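Local atomic coordinates of Lin1840 protein (Listeria innocua serovar 6a, PDB entry 4ZOC), a protein that probably hydrolyses terminal, non-reducing beta-D-glucosyl residues as a family 3 beta-glucosidase and takes part in beta-1,2-glucan metabolism. Residues 623-628 with 677-682; 701-706 with 715-720. The protein carries 2 engineered substitutions. All coordinates share one frame; numbering follows the deposited sequence.

Contact 1 of 2, residues 623-628 with 677-682; sequences SLHVEV and TFELTS
Two antiparallel strands of the C-terminal fibronectin type III-like beta-sandwich meet here, 624-628 beside 677-680, with axes 4.6 Å apart. Leu-624 with Leu-680 and Val-626 with Phe-678 are the hydrogen-bonded pairs, each closed by two N-H...O=C bonds that lie in the carbonyl planes; the bond from Leu-680 N to Leu-624 O is 2.6 Å and nearly straight (175°). On the outer face, Glu-679 stands fully extended, CG anti to its backbone N, and runs alongside the ring of His-625, pointing the same way. CE1 of His-625 touches CG of Glu-679 at 3.5 Å, and ring and carboxylate planes are 22° apart. His-625 NE2 and Glu-679 OE1 stay 4.1 Å apart; the carboxylate is held by Ser-623, whose OG donates to the anti lone pair of Glu-679 OE1 at 2.7 Å. The same OG accepts from a water, which in turn accepts from Ser-682 N, just beyond strand 677-680. Farther along this face, Thr-677 CG2 rests against Glu-627 CG, while Glu-627 OE2 bonds to Ser-612. The other face is apolar: Val-626 and Leu-680 cross obliquely, CG2 to CD1 4.2 Å, and CG2 of Val-628 meets the edge of the Phe-678 ring at CE2. Phe-678 and Leu-680 pack onto strands 638-648 and 659-668, whereas Leu-624, Val-626 and Val-628 reach strand 699-706, so this pair packs against the five-stranded sheet.

Contact 2 of 2, residues 701-706 with 715-720; sequences HRVFVG and FEVEVG
Phe-715 enters the contact with its backbone paired to Val-703: N of Phe-715 gives a bond to Val-703 O in the carbonyl plane, whereas N of Val-703 sits above the plane of the Phe-715 carbonyl, 2.8 Å from its O. The Phe-715 ring, with CG anti to the carbonyl carbon, slants along the neighbouring strand until CE2 at the ring edge meets CG2 of Val-705 at 4.2 Å. Glu-716 and Arg-702 form the non-hydrogen-bonded pair that follows, and their side chains rise side by side from the opposite face. Arg-702 is extended from CG to NE. Glu-716 OE2 lies at the edge of the guanidinium, in its plane, and takes a hydrogen bond from Arg-702 NE within a salt bridge; the bond is straight (168°) but weak at 3.3 Å. The two flat groups are turned 37° apart, and Arg-702 NH1 is held separately by Gln-647. These strands, 699-706 and 712-720, are the arms of a beta hairpin in the fibronectin type III-like domain, and their segments run at 146°, a strongly twisted antiparallel pair. Val-717 next exchanges two bonds with His-701, each nearly along the C=O axis; its side chain crosses Val-703 obliquely, CG2 to CG2 4.0 Å. Glu-718 turns from the partner strand, and its OE1 makes a salt bridge to Arg-284 of the second subunit. Val-719 points back toward 701-706, setting CG2 3.9 Å from CD2 of His-701, whose imidazole packs edge-to-face with Phe-685 and touches the magnesium ligand Asp-648.

Contacts 1 and 2 belong to opposing sheets of one sandwich, their centres 11 Å apart, and each turns a largely apolar row of side chains toward the other. Across that core Leu-624 CD2 packs on Val-703 CG2 at 3.6 Å, and Val-626 and Val-628 both reach Val-705. The outer faces differ. That of 623-628 with 677-682 is the more exposed and carries a serine-carboxylate bond and a water; at 701-706 with 715-720 a weak arginine-glutamate salt bridge takes that place. Contact 2 is the more buried, and it alone adjoins the magnesium site and reaches the second subunit; contact 1 touches no other chain.

Contact 1 of 2, residues 623-628 with 677-682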
# COMPACT_ATOMS: atom_id res chain seq x y z
N SER A 623 -17.75 26.99 16.74
CA SER A 623 -17.34 25.84 17.49
C SER A 623 -18.54 25.04 17.94
O SER A 623 -19.62 25.57 18.23
CB SER A 623 -16.51 26.25 18.72
OG SER A 623 -15.24 26.80 18.38
N LEU A 624 -18.36 23.75 18.02
CA LEU A 624 -19.26 22.90 18.71
C LEU A 624 -18.72 22.53 20.07
O LEU A 624 -17.60 21.94 20.19
CB LEU A 624 -19.58 21.63 17.86
CG LEU A 624 -20.57 20.68 18.47
CD1 LEU A 624 -21.98 21.21 18.33
CD2 LEU A 624 -20.42 19.28 17.88
N HIS A 625 -19.52 22.85 21.10
CA HIS A 625 -19.20 22.49 22.47
C HIS A 625 -19.92 21.21 22.90
O HIS A 625 -21.13 21.11 22.85
CB HIS A 625 -19.49 23.63 23.46
CG HIS A 625 -18.67 24.84 23.19
ND1 HIS A 625 -17.42 25.04 23.74
CD2 HIS A 625 -18.90 25.89 22.38
CE1 HIS A 625 -16.94 26.18 23.31
NE2 HIS A 625 -17.81 26.70 22.46
N VAL A 626 -19.13 20.23 23.31
CA VAL A 626 -19.63 18.90 23.62
C VAL A 626 -19.36 18.64 25.08
O VAL A 626 -18.20 18.73 25.56
CB VAL A 626 -18.94 17.82 22.75
CG1 VAL A 626 -19.51 16.49 23.09
CG2 VAL A 626 -19.10 18.12 21.26
N GLU A 627 -20.43 18.39 25.83
CA GLU A 627 -20.33 18.19 27.26
C GLU A 627 -20.70 16.78 27.59
O GLU A 627 -21.75 16.28 27.16
CB GLU A 627 -21.28 19.16 28.01
CG GLU A 627 -21.22 18.98 29.53
CD GLU A 627 -22.18 19.90 30.23
OE1 GLU A 627 -21.71 20.89 30.77
OE2 GLU A 627 -23.41 19.65 30.18
N VAL A 628 -19.86 16.12 28.34
CA VAL A 628 -20.01 14.70 28.59
C VAL A 628 -19.92 14.44 30.08
O VAL A 628 -18.97 14.82 30.71
CB VAL A 628 -18.97 13.82 27.85
CG1 VAL A 628 -19.26 12.34 28.06
CG2 VAL A 628 -18.95 14.13 26.34
N THR A 677 -15.82 18.87 29.25
CA THR A 677 -16.34 19.60 28.09
C THR A 677 -15.29 19.64 27.03
O THR A 677 -14.11 19.71 27.32
CB THR A 677 -16.80 21.04 28.44
OG1 THR A 677 -15.68 21.74 29.02
CG2 THR A 677 -17.88 21.00 29.41
N PHE A 678 -15.71 19.52 25.79
CA PHE A 678 -14.74 19.61 24.67
C PHE A 678 -15.19 20.71 23.73
O PHE A 678 -16.36 20.90 23.54
CB PHE A 678 -14.70 18.29 23.88
CG PHE A 678 -14.37 17.08 24.67
CD1 PHE A 678 -13.05 16.76 24.96
CD2 PHE A 678 -15.37 16.26 25.15
CE1 PHE A 678 -12.77 15.62 25.67
CE2 PHE A 678 -15.09 15.12 25.85
CZ PHE A 678 -13.79 14.81 26.11
N GLU A 679 -14.27 21.46 23.13
CA GLU A 679 -14.61 22.44 22.07
C GLU A 679 -14.10 21.89 20.75
O GLU A 679 -12.90 21.67 20.57
CB GLU A 679 -13.95 23.79 22.36
CG GLU A 679 -14.32 24.86 21.32
CD GLU A 679 -13.68 26.18 21.53
OE1 GLU A 679 -14.04 27.08 20.78
OE2 GLU A 679 -12.81 26.34 22.41
N LEU A 680 -15.00 21.65 19.80
CA LEU A 680 -14.56 21.24 18.46
C LEU A 680 -14.67 22.52 17.68
O LEU A 680 -15.80 22.98 17.41
CB LEU A 680 -15.47 20.14 17.89
CG LEU A 680 -15.68 18.87 18.76
CD1 LEU A 680 -16.43 17.77 18.08
CD2 LEU A 680 -14.40 18.33 19.23
N THR A 681 -13.52 23.12 17.36
CA THR A 681 -13.51 24.42 16.65
C THR A 681 -13.86 24.14 15.23
O THR A 681 -13.92 22.98 14.81
CB THR A 681 -12.15 25.12 16.69
OG1 THR A 681 -11.22 24.40 15.90
CG2 THR A 681 -11.65 25.32 18.10
N SER A 682 -14.05 25.20 14.44
CA SER A 682 -14.40 24.99 13.03
C SER A 682 -13.27 24.29 12.23
O SER A 682 -13.54 23.62 11.24
CB SER A 682 -14.87 26.28 12.38
OG SER A 682 -13.82 27.17 12.28
O HOH W 1 -14.56 27.73 15.80

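Contact 2 of 2, residues 701-706 with 715-720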
# COMPACT_ATOMS: atom_id res chain seq x y z
N HIS A 701 -22.86 16.85 9.49
CA HIS A 701 -21.75 16.15 10.17
C HIS A 701 -22.35 15.27 11.23
O HIS A 701 -23.44 15.59 11.75
CB HIS A 701 -20.79 17.12 10.83
CG HIS A 701 -19.97 17.91 9.85
ND1 HIS A 701 -18.64 17.67 9.62
CD2 HIS A 701 -20.33 18.90 9.00
CE1 HIS A 701 -18.22 18.46 8.64
NE2 HIS A 701 -19.22 19.25 8.29
N ARG A 702 -21.70 14.17 11.53
CA ARG A 702 -22.02 13.34 12.67
C ARG A 702 -20.97 13.46 13.72
O ARG A 702 -19.81 13.55 13.43
CB ARG A 702 -22.15 11.87 12.28
CG ARG A 702 -23.30 11.64 11.31
CD ARG A 702 -23.46 10.16 11.07
NE ARG A 702 -24.46 10.01 10.06
CZ ARG A 702 -24.29 9.53 8.82
NH1 ARG A 702 -23.11 9.11 8.38
NH2 ARG A 702 -25.32 9.48 8.00
N VAL A 703 -21.40 13.39 14.96
CA VAL A 703 -20.60 13.58 16.15
C VAL A 703 -20.77 12.29 16.95
O VAL A 703 -21.90 11.86 17.23
CB VAL A 703 -21.10 14.80 17.02
CG1 VAL A 703 -20.16 14.98 18.22
CG2 VAL A 703 -21.07 16.11 16.23
N PHE A 704 -19.65 11.63 17.25
CA PHE A 704 -19.63 10.36 17.94
C PHE A 704 -18.93 10.53 19.25
O PHE A 704 -17.75 11.00 19.33
CB PHE A 704 -18.89 9.26 17.15
CG PHE A 704 -19.32 9.12 15.71
CD1 PHE A 704 -18.82 9.97 14.72
CD2 PHE A 704 -20.19 8.10 15.35
CE1 PHE A 704 -19.18 9.81 13.41
CE2 PHE A 704 -20.56 7.93 14.03
CZ PHE A 704 -20.07 8.79 13.05
N VAL A 705 -19.59 10.13 20.32
CA VAL A 705 -19.00 10.30 21.63
C VAL A 705 -18.93 8.90 22.27
O VAL A 705 -19.94 8.18 22.39
CB VAL A 705 -19.85 11.20 22.54
CG1 VAL A 705 -19.13 11.32 23.88
CG2 VAL A 705 -19.98 12.59 21.92
N GLY A 706 -17.76 8.51 22.72
CA GLY A 706 -17.70 7.20 23.36
C GLY A 706 -16.33 6.86 23.90
O GLY A 706 -15.53 7.73 24.21
N PHE A 715 -24.64 11.62 17.09
CA PHE A 715 -25.48 12.80 16.92
C PHE A 715 -25.24 13.45 15.59
O PHE A 715 -24.17 13.25 15.00
CB PHE A 715 -25.18 13.73 18.09
CG PHE A 715 -25.21 13.03 19.41
CD1 PHE A 715 -26.44 12.66 19.98
CD2 PHE A 715 -24.05 12.71 20.07
CE1 PHE A 715 -26.45 11.95 21.19
CE2 PHE A 715 -24.07 11.99 21.24
CZ PHE A 715 -25.26 11.63 21.82
N GLU A 716 -26.25 14.19 15.07
CA GLU A 716 -26.14 14.89 13.79
C GLU A 716 -26.27 16.38 14.00
O GLU A 716 -27.11 16.86 14.79
CB GLU A 716 -27.23 14.43 12.78
CG GLU A 716 -27.06 12.98 12.48
CD GLU A 716 -27.80 12.47 11.29
OE1 GLU A 716 -28.76 13.10 10.88
OE2 GLU A 716 -27.40 11.40 10.78
N VAL A 717 -25.46 17.11 13.22
CA VAL A 717 -25.39 18.56 13.25
C VAL A 717 -25.34 19.05 11.83
O VAL A 717 -24.53 18.62 11.01
CB VAL A 717 -24.14 19.10 13.96
CG1 VAL A 717 -24.13 20.61 13.89
CG2 VAL A 717 -24.08 18.60 15.40
N GLU A 718 -26.25 19.95 11.51
CA GLU A 718 -26.24 20.55 10.22
C GLU A 718 -25.51 21.91 10.31
O GLU A 718 -25.99 22.83 10.97
CB GLU A 718 -27.68 20.70 9.70
CG GLU A 718 -27.74 21.14 8.25
CD GLU A 718 -27.42 20.04 7.24
OE1 GLU A 718 -26.88 20.43 6.15
OE2 GLU A 718 -27.75 18.83 7.45
N VAL A 719 -24.41 22.04 9.58
CA VAL A 719 -23.60 23.23 9.49
C VAL A 719 -23.97 24.05 8.28
O VAL A 719 -24.03 23.56 7.14
CB VAL A 719 -22.08 22.86 9.49
CG1 VAL A 719 -21.22 24.12 9.53
CG2 VAL A 719 -21.73 22.09 10.72
N GLY A 720 -24.35 25.30 8.50
CA GLY A 720 -24.58 26.19 7.34
C GLY A 720 -24.79 27.63 7.70
O GLY A 720 -24.46 27.99 8.72